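Long-range contact in YesW protein (PDB 2ZUX), which degrades type I rhamnogalacturonan of plant cell walls by endo-type eliminative cleavage, releasing oligosaccharide products: residues K140-T148 / Y217-L225. Sequence-based numbering, arbitrary orientation.
Sequences KDNSQDGYT and YRNEQGRVL. With RAM (alpha-L-rhamnopyranose), chain O.
The side chain of Arg223, extended from CG to NE, carries its guanidinium to the loop 140-148, where Asp145 turns its carboxylate in with CG anti to the carbonyl carbon (chi1 -60°). NE and NH2 make a side-on salt bridge to the single oxygen OD1 of Asp145, NH2 lying 2.9 Å from it; carboxylate and guanidinium planes stand 81° apart. NH1 and NH2 both donate, end-on, to the backbone O of Asn142, with NH1 at 2.8 Å from that O. A third donor, Gln221 NE2, reaches Asp145 OD1 from above the carboxylate plane at 3.0 Å. A leucine in place of Arg223 would probably leave Asp145 OD1 with Gln221 NE2 alone of these three donors and Asn142 O without the two described here. Both segments are loops of the beta-propeller domain of this family 11 lyase: 140-148 joins strands 129-136 and 152-156 of one sheet, 217-225 joins 193-198 and 230-235 of the next. Gly146 N donates to Gln221 O (2.7 Å). Gly222 closes a type I turn begun by Asn219, whose OD1 accepts from Gln221 N in an Asx turn and also from Arg223 N. Gly222 CA sits over the centre of the Tyr147 ring, 3.9 Å from its centroid, a CH-pi contact; a side chain at this glycine would run into the backbone of Gly146 and Tyr147. Arg218 CD meets the ring edge at CD1 of Tyr147 (4.1 Å), and a water links Tyr147 OH to Arg218 O. Arg218 NH1 donates nearly straight (166°) to O4 of a bound rhamnose, 2.8 Å away, in a carbohydrate site shared with Lys170 and Asp150, probably one of those remote from the active site that may serve as a carbohydrate-binding region.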
ATOM      1  N   LYS A 140      -0.136  -9.511  18.783  1.00 11.23           N
ATOM      2  CA  LYS A 140       1.079 -10.280  19.040  1.00 11.37           C
ATOM      3  C   LYS A 140       1.944 -10.481  17.812  1.00 11.37           C
ATOM      4  O   LYS A 140       1.432 -10.758  16.716  1.00 11.31           O
ATOM      5  CB  LYS A 140       0.708 -11.662  19.589  1.00 11.80           C
ATOM      6  CG  LYS A 140       0.096 -11.660  20.990  1.00 13.60           C
ATOM      7  CD  LYS A 140       1.162 -11.451  22.061  1.00 15.12           C
ATOM      8  CE  LYS A 140       0.548 -11.285  23.451  1.00 16.95           C
ATOM      9  NZ  LYS A 140      -0.030  -9.928  23.624  1.00 18.53           N
ATOM     10  N   ASP A 141       3.256 -10.368  18.008  1.00 11.10           N
ATOM     11  CA  ASP A 141       4.201 -10.913  17.051  1.00 11.28           C
ATOM     12  C   ASP A 141       4.137 -12.438  17.103  1.00 11.03           C
ATOM     13  O   ASP A 141       3.777 -13.020  18.127  1.00 10.97           O
ATOM     14  CB  ASP A 141       5.623 -10.449  17.346  1.00 11.46           C
ATOM     15  CG  ASP A 141       6.608 -10.965  16.323  1.00 12.16           C
ATOM     16  OD1 ASP A 141       6.522 -10.525  15.157  1.00 12.39           O
ATOM     17  OD2 ASP A 141       7.445 -11.821  16.674  1.00 13.26           O
ATOM     18  N   ASN A 142       4.499 -13.084  16.000  1.00 11.27           N
ATOM     19  CA  ASN A 142       4.495 -14.546  15.925  1.00 11.30           C
ATOM     20  C   ASN A 142       5.411 -15.216  16.948  1.00 11.70           C
ATOM     21  O   ASN A 142       5.206 -16.384  17.291  1.00 12.38           O
ATOM     22  CB  ASN A 142       4.884 -15.010  14.520  1.00 11.21           C
ATOM     23  CG  ASN A 142       3.821 -14.709  13.484  1.00 10.56           C
ATOM     24  OD1 ASN A 142       3.426 -15.587  12.708  1.00 12.46           O
ATOM     25  ND2 ASN A 142       3.351 -13.475  13.460  1.00 10.44           N
ATOM     26  N   SER A 143       6.422 -14.483  17.418  1.00 11.77           N
ATOM     27  CA  SER A 143       7.334 -15.020  18.428  1.00 12.14           C
ATOM     28  C   SER A 143       6.748 -15.026  19.836  1.00 12.37           C
ATOM     29  O   SER A 143       7.327 -15.641  20.733  1.00 12.91           O
ATOM     30  CB  SER A 143       8.650 -14.241  18.433  1.00 12.35           C
ATOM     31  OG  SER A 143       8.430 -12.922  18.885  1.00 13.46           O
ATOM     32  N   GLN A 144       5.621 -14.343  20.033  1.00 12.49           N
ATOM     33  CA  GLN A 144       5.041 -14.159  21.368  1.00 12.72           C
ATOM     34  C   GLN A 144       3.821 -15.028  21.603  1.00 13.32           C
ATOM     35  O   GLN A 144       2.948 -15.126  20.744  1.00 13.74           O
ATOM     36  CB  GLN A 144       4.624 -12.710  21.550  1.00 12.48           C
ATOM     37  CG  GLN A 144       5.739 -11.710  21.428  1.00 13.66           C
ATOM     38  CD  GLN A 144       5.215 -10.300  21.496  1.00 15.34           C
ATOM     39  OE1 GLN A 144       4.482  -9.852  20.607  1.00 14.34           O
ATOM     40  NE2 GLN A 144       5.563  -9.591  22.565  1.00 18.80           N
ATOM     41  N   ASP A 145       3.752 -15.640  22.782  1.00 13.45           N
ATOM     42  CA  ASP A 145       2.558 -16.370  23.198  1.00 13.83           C
ATOM     43  C   ASP A 145       1.578 -15.410  23.878  1.00 13.84           C
ATOM     44  O   ASP A 145       1.977 -14.384  24.449  1.00 15.26           O
ATOM     45  CB  ASP A 145       2.924 -17.524  24.146  1.00 14.15           C
ATOM     46  CG  ASP A 145       3.879 -18.546  23.509  1.00 14.98           C
ATOM     47  OD1 ASP A 145       3.769 -18.796  22.281  1.00 14.27           O
ATOM     48  OD2 ASP A 145       4.749 -19.103  24.231  1.00 16.25           O
ATOM     49  N   GLY A 146       0.294 -15.742  23.792  1.00 13.35           N
ATOM     50  CA  GLY A 146      -0.744 -14.987  24.490  1.00 13.35           C
ATOM     51  C   GLY A 146      -1.977 -14.781  23.637  1.00 13.33           C
ATOM     52  O   GLY A 146      -1.897 -14.725  22.409  1.00 13.02           O
ATOM     53  N   TYR A 147      -3.123 -14.662  24.298  1.00 12.88           N
ATOM     54  CA  TYR A 147      -4.401 -14.435  23.637  1.00 13.36           C
ATOM     55  C   TYR A 147      -4.511 -13.019  23.098  1.00 13.10           C
ATOM     56  O   TYR A 147      -3.946 -12.086  23.672  1.00 13.43           O
ATOM     57  CB  TYR A 147      -5.547 -14.693  24.615  1.00 14.02           C
ATOM     58  CG  TYR A 147      -5.765 -16.150  24.962  1.00 14.69           C
ATOM     59  CD1 TYR A 147      -6.692 -16.922  24.266  1.00 15.13           C
ATOM     60  CD2 TYR A 147      -5.055 -16.753  25.998  1.00 17.90           C
ATOM     61  CE1 TYR A 147      -6.909 -18.268  24.589  1.00 16.01           C
ATOM     62  CE2 TYR A 147      -5.255 -18.093  26.319  1.00 18.34           C
ATOM     63  CZ  TYR A 147      -6.186 -18.841  25.620  1.00 16.60           C
ATOM     64  OH  TYR A 147      -6.384 -20.167  25.955  1.00 17.20           O
ATOM     65  N   THR A 148      -5.254 -12.856  22.004  1.00 12.26           N
ATOM     66  CA  THR A 148      -5.462 -11.531  21.417  1.00 12.56           C
ATOM     67  C   THR A 148      -6.944 -11.207  21.296  1.00 12.10           C
ATOM     68  O   THR A 148      -7.773 -12.108  21.179  1.00 12.84           O
ATOM     69  CB  THR A 148      -4.819 -11.405  20.008  1.00 12.25           C
ATOM     70  OG1 THR A 148      -5.404 -12.360  19.106  1.00 12.49           O
ATOM     71  CG2 THR A 148      -3.320 -11.629  20.071  1.00 12.43           C
ATOM     72  N   TYR A 217     -10.724 -22.779  18.213  1.00 13.31           N
ATOM     73  CA  TYR A 217      -9.467 -23.467  17.944  1.00 12.95           C
ATOM     74  C   TYR A 217      -8.268 -22.756  18.545  1.00 12.94           C
ATOM     75  O   TYR A 217      -7.131 -23.064  18.193  1.00 13.10           O
ATOM     76  CB  TYR A 217      -9.277 -23.656  16.437  1.00 13.20           C
ATOM     77  CG  TYR A 217     -10.285 -24.600  15.838  1.00 13.67           C
ATOM     78  CD1 TYR A 217     -10.204 -25.967  16.070  1.00 14.83           C
ATOM     79  CD2 TYR A 217     -11.321 -24.126  15.038  1.00 13.94           C
ATOM     80  CE1 TYR A 217     -11.124 -26.841  15.531  1.00 14.72           C
ATOM     81  CE2 TYR A 217     -12.254 -24.990  14.491  1.00 14.16           C
ATOM     82  CZ  TYR A 217     -12.147 -26.352  14.740  1.00 14.30           C
ATOM     83  OH  TYR A 217     -13.071 -27.219  14.202  1.00 15.32           O
ATOM     84  N   ARG A 218      -8.505 -21.821  19.463  1.00 12.66           N
ATOM     85  CA  ARG A 218      -7.398 -21.193  20.185  1.00 12.98           C
ATOM     86  C   ARG A 218      -6.777 -22.207  21.131  1.00 13.38           C
ATOM     87  O   ARG A 218      -7.483 -22.839  21.932  1.00 14.10           O
ATOM     88  CB  ARG A 218      -7.872 -19.984  20.988  1.00 12.84           C
ATOM     89  CG  ARG A 218      -8.372 -18.822  20.144  1.00 12.79           C
ATOM     90  CD  ARG A 218      -8.972 -17.733  21.013  1.00 13.09           C
ATOM     91  NE  ARG A 218     -10.204 -18.188  21.664  1.00 14.26           N
ATOM     92  CZ  ARG A 218     -10.953 -17.433  22.466  1.00 14.32           C
ATOM     93  NH1 ARG A 218     -10.615 -16.176  22.728  1.00 15.03           N
ATOM     94  NH2 ARG A 218     -12.054 -17.946  23.006  1.00 16.28           N
ATOM     95  N   ASN A 219      -5.464 -22.383  21.034  1.00 13.59           N
ATOM     96  CA  ASN A 219      -4.771 -23.223  22.003  1.00 13.89           C
ATOM     97  C   ASN A 219      -4.376 -22.392  23.218  1.00 14.18           C
ATOM     98  O   ASN A 219      -4.691 -21.204  23.296  1.00 14.44           O
ATOM     99  CB  ASN A 219      -3.606 -24.000  21.365  1.00 14.48           C
ATOM    100  CG  ASN A 219      -2.365 -23.163  21.141  1.00 14.19           C
ATOM    101  OD1 ASN A 219      -2.337 -21.962  21.384  1.00 13.57           O
ATOM    102  ND2 ASN A 219      -1.310 -23.822  20.673  1.00 16.81           N
ATOM    103  N   GLU A 220      -3.709 -23.014  24.184  1.00 14.56           N
ATOM    104  CA  GLU A 220      -3.390 -22.315  25.422  1.00 14.92           C
ATOM    105  C   GLU A 220      -2.322 -21.232  25.233  1.00 15.13           C
ATOM    106  O   GLU A 220      -2.106 -20.420  26.128  1.00 15.61           O
ATOM    107  CB  GLU A 220      -2.960 -23.306  26.502  1.00 15.20           C
ATOM    108  CG  GLU A 220      -1.678 -24.028  26.153  1.00 14.95           C
ATOM    109  CD  GLU A 220      -1.360 -25.186  27.070  1.00 15.19           C
ATOM    110  OE1 GLU A 220      -2.295 -25.867  27.552  1.00 15.42           O
ATOM    111  OE2 GLU A 220      -0.165 -25.415  27.284  1.00 15.69           O
ATOM    112  N   GLN A 221      -1.656 -21.230  24.072  1.00 14.91           N
ATOM    113  CA  GLN A 221      -0.718 -20.163  23.705  1.00 14.66           C
ATOM    114  C   GLN A 221      -1.452 -18.952  23.113  1.00 13.83           C
ATOM    115  O   GLN A 221      -0.810 -17.972  22.744  1.00 13.36           O
ATOM    116  CB  GLN A 221       0.289 -20.639  22.647  1.00 15.08           C
ATOM    117  CG  GLN A 221       1.193 -21.819  22.979  1.00 14.90           C
ATOM    118  CD  GLN A 221       1.959 -22.255  21.745  1.00 15.07           C
ATOM    119  OE1 GLN A 221       1.505 -23.113  20.986  1.00 15.38           O
ATOM    120  NE2 GLN A 221       3.097 -21.621  21.507  1.00 14.87           N
ATOM    121  N   GLY A 222      -2.776 -19.027  22.986  1.00 13.31           N
ATOM    122  CA  GLY A 222      -3.541 -17.983  22.295  1.00 13.21           C
ATOM    123  C   GLY A 222      -3.294 -17.963  20.796  1.00 12.54           C
ATOM    124  O   GLY A 222      -3.529 -16.944  20.135  1.00 12.62           O
ATOM    125  N   ARG A 223      -2.813 -19.082  20.259  1.00 11.99           N
ATOM    126  CA  ARG A 223      -2.568 -19.220  18.830  1.00 12.00           C
ATOM    127  C   ARG A 223      -3.625 -20.138  18.255  1.00 12.39           C
ATOM    128  O   ARG A 223      -4.223 -20.939  18.979  1.00 13.19           O
ATOM    129  CB  ARG A 223      -1.185 -19.817  18.592  1.00 11.98           C
ATOM    130  CG  ARG A 223      -0.041 -18.977  19.118  1.00 11.96           C
ATOM    131  CD  ARG A 223       1.233 -19.788  19.089  1.00 11.49           C
ATOM    132  NE  ARG A 223       2.362 -19.080  19.673  1.00 12.43           N
ATOM    133  CZ  ARG A 223       3.179 -18.280  18.995  1.00 12.11           C
ATOM    134  NH1 ARG A 223       2.993 -18.066  17.690  1.00 12.49           N
ATOM    135  NH2 ARG A 223       4.202 -17.702  19.614  1.00 13.35           N
ATOM    136  N   VAL A 224      -3.867 -20.026  16.957  1.00 11.98           N
ATOM    137  CA  VAL A 224      -4.856 -20.860  16.299  1.00 12.40           C
ATOM    138  C   VAL A 224      -4.122 -21.737  15.305  1.00 12.27           C
ATOM    139  O   VAL A 224      -3.852 -21.322  14.176  1.00 11.92           O
ATOM    140  CB  VAL A 224      -5.969 -20.012  15.638  1.00 12.09           C
ATOM    141  CG1 VAL A 224      -7.026 -20.916  15.018  1.00 12.76           C
ATOM    142  CG2 VAL A 224      -6.600 -19.074  16.670  1.00 12.71           C
ATOM    143  N   LEU A 225      -3.781 -22.940  15.761  1.00 12.05           N
ATOM    144  CA  LEU A 225      -2.877 -23.834  15.052  1.00 12.46           C
ATOM    145  C   LEU A 225      -3.559 -25.114  14.586  1.00 12.87           C
ATOM    146  O   LEU A 225      -2.895 -26.071  14.182  1.00 13.52           O
ATOM    147  CB  LEU A 225      -1.678 -24.161  15.952  1.00 12.32           C
ATOM    148  CG  LEU A 225      -0.842 -22.980  16.461  1.00 12.30           C
ATOM    149  CD1 LEU A 225       0.282 -23.466  17.378  1.00 12.55           C
ATOM    150  CD2 LEU A 225      -0.273 -22.146  15.317  1.00 13.63           C
TER
HETATM  151  C1  RAM O 641     -14.343 -12.756  21.038  1.00 21.31           C
HETATM  152  C2  RAM O 641     -15.274 -13.572  21.931  1.00 22.98           C
HETATM  153  C3  RAM O 641     -14.464 -14.551  22.780  1.00 22.98           C
HETATM  154  C4  RAM O 641     -13.319 -13.844  23.505  1.00 22.12           C
HETATM  155  C5  RAM O 641     -12.461 -13.058  22.508  1.00 21.68           C
HETATM  156  C6  RAM O 641     -11.349 -12.271  23.196  1.00 21.91           C
HETATM  157  O1  RAM O 641     -13.811 -13.579  20.020  1.00 20.32           O
HETATM  158  O2  RAM O 641     -15.996 -12.689  22.764  1.00 24.86           O
HETATM  159  O3  RAM O 641     -15.307 -15.177  23.723  1.00 23.88           O
HETATM  160  O4  RAM O 641     -12.550 -14.793  24.217  1.00 20.54           O
HETATM  161  O5  RAM O 641     -13.292 -12.160  21.790  1.00 21.00           O
HETATM  162  O   HOH W   1      -7.922 -21.675  24.444  1.00 19.48           O
HETATM  163  O   HOH W   2      -5.871 -15.519  20.745  1.00 13.15           O
HETATM  164  O   HOH W   3      -8.183 -14.663  22.198  1.00 17.16           O